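Local coordinates for uncharacterized protein (Bacteroides ovatus, PDB 4FS7) that is of unknown function but, as an extracellular leucine-rich repeat protein of the BspA type, probably serves in binding other proteins, at residues A[132-146]-A[154-168]. Numbering follows the deposited sequence.
Sequences GVEAFKGCDFKEITI and GDEAFATCESLEYVS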
loop_
_atom_site.group_PDB
_atom_site.type_symbol
_atom_site.label_atom_id
_atom_site.label_comp_id
_atom_site.label_asym_id
_atom_site.label_seq_id
_atom_site.Cartn_x
_atom_site.Cartn_y
_atom_site.Cartn_z
ATOM N N GLY A 132 13.165 -4.276 10.895
ATOM C CA GLY A 132 12.111 -5.210 11.216
ATOM C C GLY A 132 10.708 -4.706 10.963
ATOM O O GLY A 132 10.492 -3.565 10.590
ATOM N N VAL A 133 9.765 -5.606 11.233
ATOM C CA VAL A 133 8.332 -5.319 11.119
ATOM C C VAL A 133 7.971 -4.106 11.989
ATOM O O VAL A 133 8.331 -4.032 13.171
ATOM C CB VAL A 133 7.522 -6.556 11.483
ATOM C CG1 VAL A 133 6.032 -6.228 11.627
ATOM C CG2 VAL A 133 7.736 -7.621 10.452
ATOM N N GLU A 134 7.301 -3.126 11.398
ATOM C CA GLU A 134 6.796 -1.992 12.133
ATOM C C GLU A 134 7.899 -1.207 12.849
ATOM O O GLU A 134 7.655 -0.514 13.811
ATOM C CB GLU A 134 5.687 -2.392 13.091
ATOM C CG GLU A 134 4.463 -2.911 12.335
ATOM C CD GLU A 134 3.401 -3.518 13.205
ATOM O OE1 GLU A 134 3.348 -3.284 14.402
ATOM O OE2 GLU A 134 2.538 -4.241 12.642
ATOM N N ALA A 135 9.133 -1.291 12.355
ATOM C CA ALA A 135 10.268 -0.721 13.103
ATOM C C ALA A 135 10.144 0.766 13.370
ATOM O O ALA A 135 10.589 1.250 14.407
ATOM C CB ALA A 135 11.578 -1.031 12.355
ATOM N N PHE A 136 9.613 1.507 12.387
ATOM C CA PHE A 136 9.507 2.959 12.469
ATOM C C PHE A 136 8.045 3.433 12.340
ATOM O O PHE A 136 7.804 4.580 11.995
ATOM C CB PHE A 136 10.379 3.651 11.423
ATOM C CG PHE A 136 11.851 3.397 11.609
ATOM C CD1 PHE A 136 12.562 4.062 12.611
ATOM C CD2 PHE A 136 12.534 2.436 10.862
ATOM C CE1 PHE A 136 13.892 3.832 12.784
ATOM C CE2 PHE A 136 13.888 2.222 11.072
ATOM C CZ PHE A 136 14.535 2.919 12.043
ATOM N N LYS A 137 7.100 2.558 12.669
ATOM C CA LYS A 137 5.692 2.871 12.454
ATOM C C LYS A 137 5.287 4.096 13.272
ATOM O O LYS A 137 5.424 4.135 14.511
ATOM C CB LYS A 137 4.834 1.657 12.778
ATOM C CG LYS A 137 3.344 1.891 12.605
ATOM C CD LYS A 137 2.541 0.606 12.751
ATOM C CE LYS A 137 1.092 0.810 12.353
ATOM N NZ LYS A 137 0.346 -0.493 12.305
ATOM N N GLY A 138 4.820 5.135 12.608
ATOM C CA GLY A 138 4.378 6.344 13.295
ATOM C C GLY A 138 5.441 7.376 13.544
ATOM O O GLY A 138 5.133 8.453 14.021
ATOM N N CYS A 139 6.680 7.106 13.204
ATOM C CA CYS A 139 7.718 8.122 13.400
ATOM C C CYS A 139 7.472 9.333 12.529
ATOM O O CYS A 139 6.881 9.229 11.469
ATOM C CB CYS A 139 9.083 7.543 13.080
ATOM S SG CYS A 139 9.719 6.387 14.328
ATOM N N ASP A 140 7.918 10.498 12.992
ATOM C CA ASP A 140 7.600 11.785 12.356
ATOM C C ASP A 140 8.720 12.332 11.450
ATOM O O ASP A 140 8.785 13.530 11.208
ATOM C CB ASP A 140 7.156 12.827 13.386
ATOM C CG ASP A 140 6.197 13.826 12.795
ATOM O OD1 ASP A 140 5.376 13.420 11.936
ATOM O OD2 ASP A 140 6.284 15.006 13.188
ATOM N N PHE A 141 9.548 11.430 10.904
ATOM C CA PHE A 141 10.577 11.746 9.906
ATOM C C PHE A 141 10.036 12.488 8.703
ATOM O O PHE A 141 9.022 12.054 8.145
ATOM C CB PHE A 141 11.212 10.442 9.312
ATOM C CG PHE A 141 11.694 9.441 10.324
ATOM C CD1 PHE A 141 12.309 9.821 11.493
ATOM C CD2 PHE A 141 11.560 8.057 10.064
ATOM C CE1 PHE A 141 12.777 8.905 12.396
ATOM C CE2 PHE A 141 12.002 7.146 10.979
ATOM C CZ PHE A 141 12.637 7.559 12.133
ATOM N N LYS A 142 10.761 13.487 8.227
ATOM C CA LYS A 142 10.512 14.048 6.898
ATOM C C LYS A 142 11.249 13.266 5.803
ATOM O O LYS A 142 10.795 13.247 4.658
ATOM C CB LYS A 142 10.948 15.497 6.855
ATOM C CG LYS A 142 10.674 16.187 5.568
ATOM C CD LYS A 142 11.064 17.693 5.667
ATOM C CE LYS A 142 10.864 18.400 4.338
ATOM N NZ LYS A 142 10.672 19.868 4.552
ATOM N N GLU A 143 12.408 12.699 6.138
ATOM C CA GLU A 143 13.202 12.007 5.168
ATOM C C GLU A 143 13.869 10.868 5.856
ATOM O O GLU A 143 14.126 10.892 7.064
ATOM C CB GLU A 143 14.203 12.950 4.531
ATOM C CG GLU A 143 15.271 13.505 5.383
ATOM C CD GLU A 143 16.238 14.298 4.493
ATOM O OE1 GLU A 143 15.973 15.484 4.271
ATOM O OE2 GLU A 143 17.198 13.699 3.938
ATOM N N ILE A 144 14.160 9.842 5.097
ATOM C CA ILE A 144 15.035 8.757 5.560
ATOM C C ILE A 144 15.788 8.126 4.383
ATOM O O ILE A 144 15.213 7.923 3.292
ATOM C CB ILE A 144 14.284 7.684 6.381
ATOM C CG1 ILE A 144 15.304 6.804 7.140
ATOM C CG2 ILE A 144 13.356 6.896 5.485
ATOM C CD1 ILE A 144 14.743 5.902 8.145
ATOM N N THR A 145 17.086 7.903 4.600
ATOM C CA THR A 145 17.912 7.173 3.653
ATOM C C THR A 145 18.272 5.805 4.198
ATOM O O THR A 145 18.783 5.673 5.337
ATOM C CB THR A 145 19.160 8.000 3.303
ATOM O OG1 THR A 145 18.736 9.217 2.681
ATOM C CG2 THR A 145 20.096 7.242 2.354
ATOM N N ILE A 146 17.933 4.782 3.436
ATOM C CA ILE A 146 18.188 3.382 3.828
ATOM C C ILE A 146 19.516 2.955 3.236
ATOM O O ILE A 146 19.684 3.016 2.037
ATOM C CB ILE A 146 17.121 2.373 3.283
ATOM C CG1 ILE A 146 15.686 2.813 3.597
ATOM C CG2 ILE A 146 17.392 0.944 3.817
ATOM C CD1 ILE A 146 15.383 3.082 5.076
ATOM N N GLY A 154 10.923 -4.959 6.909
ATOM C CA GLY A 154 9.725 -5.696 7.241
ATOM C C GLY A 154 8.415 -4.965 6.983
ATOM O O GLY A 154 8.354 -3.755 6.783
ATOM N N ASP A 155 7.329 -5.745 7.054
ATOM C CA ASP A 155 5.990 -5.246 6.876
ATOM C C ASP A 155 5.761 -3.988 7.693
ATOM O O ASP A 155 6.125 -3.921 8.883
ATOM C CB ASP A 155 4.944 -6.286 7.358
ATOM C CG ASP A 155 4.902 -7.559 6.566
ATOM O OD1 ASP A 155 5.608 -7.680 5.570
ATOM O OD2 ASP A 155 4.078 -8.431 6.961
ATOM N N GLU A 156 5.128 -2.992 7.074
ATOM C CA GLU A 156 4.665 -1.805 7.790
ATOM C C GLU A 156 5.802 -1.064 8.520
ATOM O O GLU A 156 5.532 -0.280 9.442
ATOM C CB GLU A 156 3.514 -2.128 8.747
ATOM C CG GLU A 156 2.214 -2.481 8.007
ATOM C CD GLU A 156 0.992 -2.534 8.889
ATOM O OE1 GLU A 156 0.998 -2.022 10.028
ATOM O OE2 GLU A 156 -0.023 -3.104 8.438
ATOM N N ALA A 157 7.032 -1.175 8.030
ATOM C CA ALA A 157 8.153 -0.543 8.742
ATOM C C ALA A 157 8.035 0.970 8.822
ATOM O O ALA A 157 8.493 1.556 9.797
ATOM C CB ALA A 157 9.486 -0.953 8.108
ATOM N N PHE A 158 7.416 1.599 7.810
ATOM C CA PHE A 158 7.232 3.036 7.752
ATOM C C PHE A 158 5.754 3.394 7.685
ATOM O O PHE A 158 5.383 4.478 7.227
ATOM C CB PHE A 158 8.019 3.640 6.582
ATOM C CG PHE A 158 9.487 3.439 6.741
ATOM C CD1 PHE A 158 10.172 4.242 7.630
ATOM C CD2 PHE A 158 10.169 2.430 6.068
ATOM C CE1 PHE A 158 11.527 4.077 7.867
ATOM C CE2 PHE A 158 11.544 2.266 6.291
ATOM C CZ PHE A 158 12.182 3.083 7.207
ATOM N N ALA A 159 4.885 2.493 8.117
ATOM C CA ALA A 159 3.443 2.804 8.073
ATOM C C ALA A 159 3.124 3.981 8.997
ATOM O O ALA A 159 3.716 4.101 10.093
ATOM C CB ALA A 159 2.618 1.596 8.460
ATOM N N THR A 160 2.196 4.842 8.568
ATOM C CA THR A 160 1.709 5.973 9.351
ATOM C C THR A 160 2.824 6.945 9.665
ATOM O O THR A 160 2.700 7.719 10.611
ATOM C CB THR A 160 0.873 5.558 10.594
ATOM O OG1 THR A 160 1.695 5.107 11.648
ATOM C CG2 THR A 160 -0.090 4.475 10.275
ATOM N N CYS A 161 3.851 7.024 8.834
ATOM C CA CYS A 161 4.856 8.075 8.935
ATOM C C CYS A 161 4.303 9.290 8.166
ATOM O O CYS A 161 4.529 9.478 6.958
ATOM C CB CYS A 161 6.181 7.596 8.394
ATOM S SG CYS A 161 6.956 6.324 9.456
ATOM N N GLU A 162 3.524 10.095 8.890
ATOM C CA GLU A 162 2.649 11.092 8.262
ATOM C C GLU A 162 3.351 12.368 7.813
ATOM O O GLU A 162 2.735 13.172 7.119
ATOM C CB GLU A 162 1.423 11.395 9.154
ATOM C CG GLU A 162 0.528 10.152 9.359
ATOM C CD GLU A 162 -0.712 10.378 10.181
ATOM O OE1 GLU A 162 -0.770 11.334 10.985
ATOM O OE2 GLU A 162 -1.652 9.576 10.026
ATOM N N SER A 163 4.640 12.516 8.142
ATOM C CA SER A 163 5.430 13.642 7.668
ATOM C C SER A 163 6.433 13.225 6.588
ATOM O O SER A 163 7.145 14.088 6.074
ATOM C CB SER A 163 6.202 14.305 8.825
ATOM O OG SER A 163 5.303 14.899 9.707
ATOM N N LEU A 164 6.523 11.932 6.268
ATOM C CA LEU A 164 7.566 11.446 5.355
ATOM C C LEU A 164 7.341 11.962 3.927
ATOM O O LEU A 164 6.272 11.729 3.338
ATOM C CB LEU A 164 7.592 9.936 5.349
ATOM C CG LEU A 164 8.716 9.235 4.607
ATOM C CD1 LEU A 164 10.103 9.504 5.244
ATOM C CD2 LEU A 164 8.445 7.712 4.580
ATOM N N GLU A 165 8.335 12.663 3.394
ATOM C CA GLU A 165 8.324 13.221 2.073
ATOM C C GLU A 165 9.415 12.691 1.172
ATOM O O GLU A 165 9.356 12.871 -0.043
ATOM C CB GLU A 165 8.459 14.753 2.139
ATOM C CG GLU A 165 7.317 15.482 2.849
ATOM C CD GLU A 165 7.432 16.997 2.780
ATOM O OE1 GLU A 165 7.848 17.534 1.738
ATOM O OE2 GLU A 165 7.065 17.643 3.764
ATOM N N TYR A 166 10.433 12.044 1.734
ATOM C CA TYR A 166 11.526 11.548 0.929
ATOM C C TYR A 166 11.982 10.242 1.529
ATOM O O TYR A 166 12.285 10.187 2.735
ATOM C CB TYR A 166 12.672 12.527 0.903
ATOM C CG TYR A 166 13.817 11.955 0.116
ATOM C CD1 TYR A 166 13.769 11.920 -1.282
ATOM C CD2 TYR A 166 14.908 11.351 0.758
ATOM C CE1 TYR A 166 14.805 11.388 -2.025
ATOM C CE2 TYR A 166 15.949 10.798 0.010
ATOM C CZ TYR A 166 15.895 10.816 -1.368
ATOM O OH TYR A 166 16.925 10.251 -2.068
ATOM N N VAL A 167 12.077 9.187 0.717
ATOM C CA VAL A 167 12.707 7.933 1.142
ATOM C C VAL A 167 13.595 7.380 0.044
ATOM O O VAL A 167 13.189 7.346 -1.098
ATOM C CB VAL A 167 11.658 6.890 1.616
ATOM C CG1 VAL A 167 10.579 6.648 0.595
ATOM C CG2 VAL A 167 12.327 5.593 2.042
ATOM N N SER A 168 14.823 7.016 0.399
ATOM C CA SER A 168 15.752 6.343 -0.491
ATOM C C SER A 168 15.883 4.886 -0.087
ATOM O O SER A 168 16.527 4.586 0.918
ATOM C CB SER A 168 17.097 7.054 -0.464
ATOM O OG SER A 168 18.009 6.352 -1.311
HETATM O O HOH W 1 3.947 10.601 11.978
HETATM O O HOH W 2 6.748 10.769 9.159
HETATM O O HOH W 3 19.318 9.798 -0.428
HETATM O O HOH W 4 19.672 4.389 -0.243
#
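Phe136 and Phe158 run alongside each other in the same direction, as an offset pair with planes 6° apart and centroids 5.4 Å apart, with little overlap of the faces. Phe158 CE1 therefore meets the CD2 corner of Phe136 (3.6 Å). Ile144 CD1 also meets Phe158 CE1, at 3.7 Å, a methyl carried inward because CG1 stands anti to the backbone N (chi1 -165°), while Ile146 CD1 packs against Phe158 CZ. Phe141 approaches the Phe158 ring at its edge, and on the strands CG2 of Ile144 touches CG2 of Val167. Phe136 and Phe158, like Ile144 and Val167, hold equivalent positions in successive coils of a BspA-type leucine-rich repeat solenoid: strands 143-145 and 166-168 run parallel in register, Glu143, Thr145, Tyr166 and Ser168 lining the face turned from the core, and Phe113, one coil earlier, continues the row of near-parallel phenylalanines. The turns repeat as well, with Glu134, Phe136 and Gly138 each giving its N-H to a carbonyl of the next coil. Ala159 O is gripped twice, by Gly138 N at 2.9 Å and by OG1 of Thr160, the residue after Ala159, from above the carbonyl plane. From these turns the extended Lys137 side chain runs alongside that of Glu156, and Lys137 NZ reaches Glu156 OE1 in a salt bridge of 2.8 Å, nearly in line with the C-O bond. Glu134 OE2 lies 3.8 Å from Glu156 OE1, the two carboxylate planes 20° apart. Replacing Lys137 with a methionine would probably leave Glu156 without its salt-bridge partner and the two neighbouring carboxylates without a cation to offset their repulsion. Farther along, Ser163 OG donates to Asp140 OD1 (2.7 Å) from above the carboxylate plane, and a water takes the Ser163 N-H while donating to the carbonyls of Cys139 and Phe141.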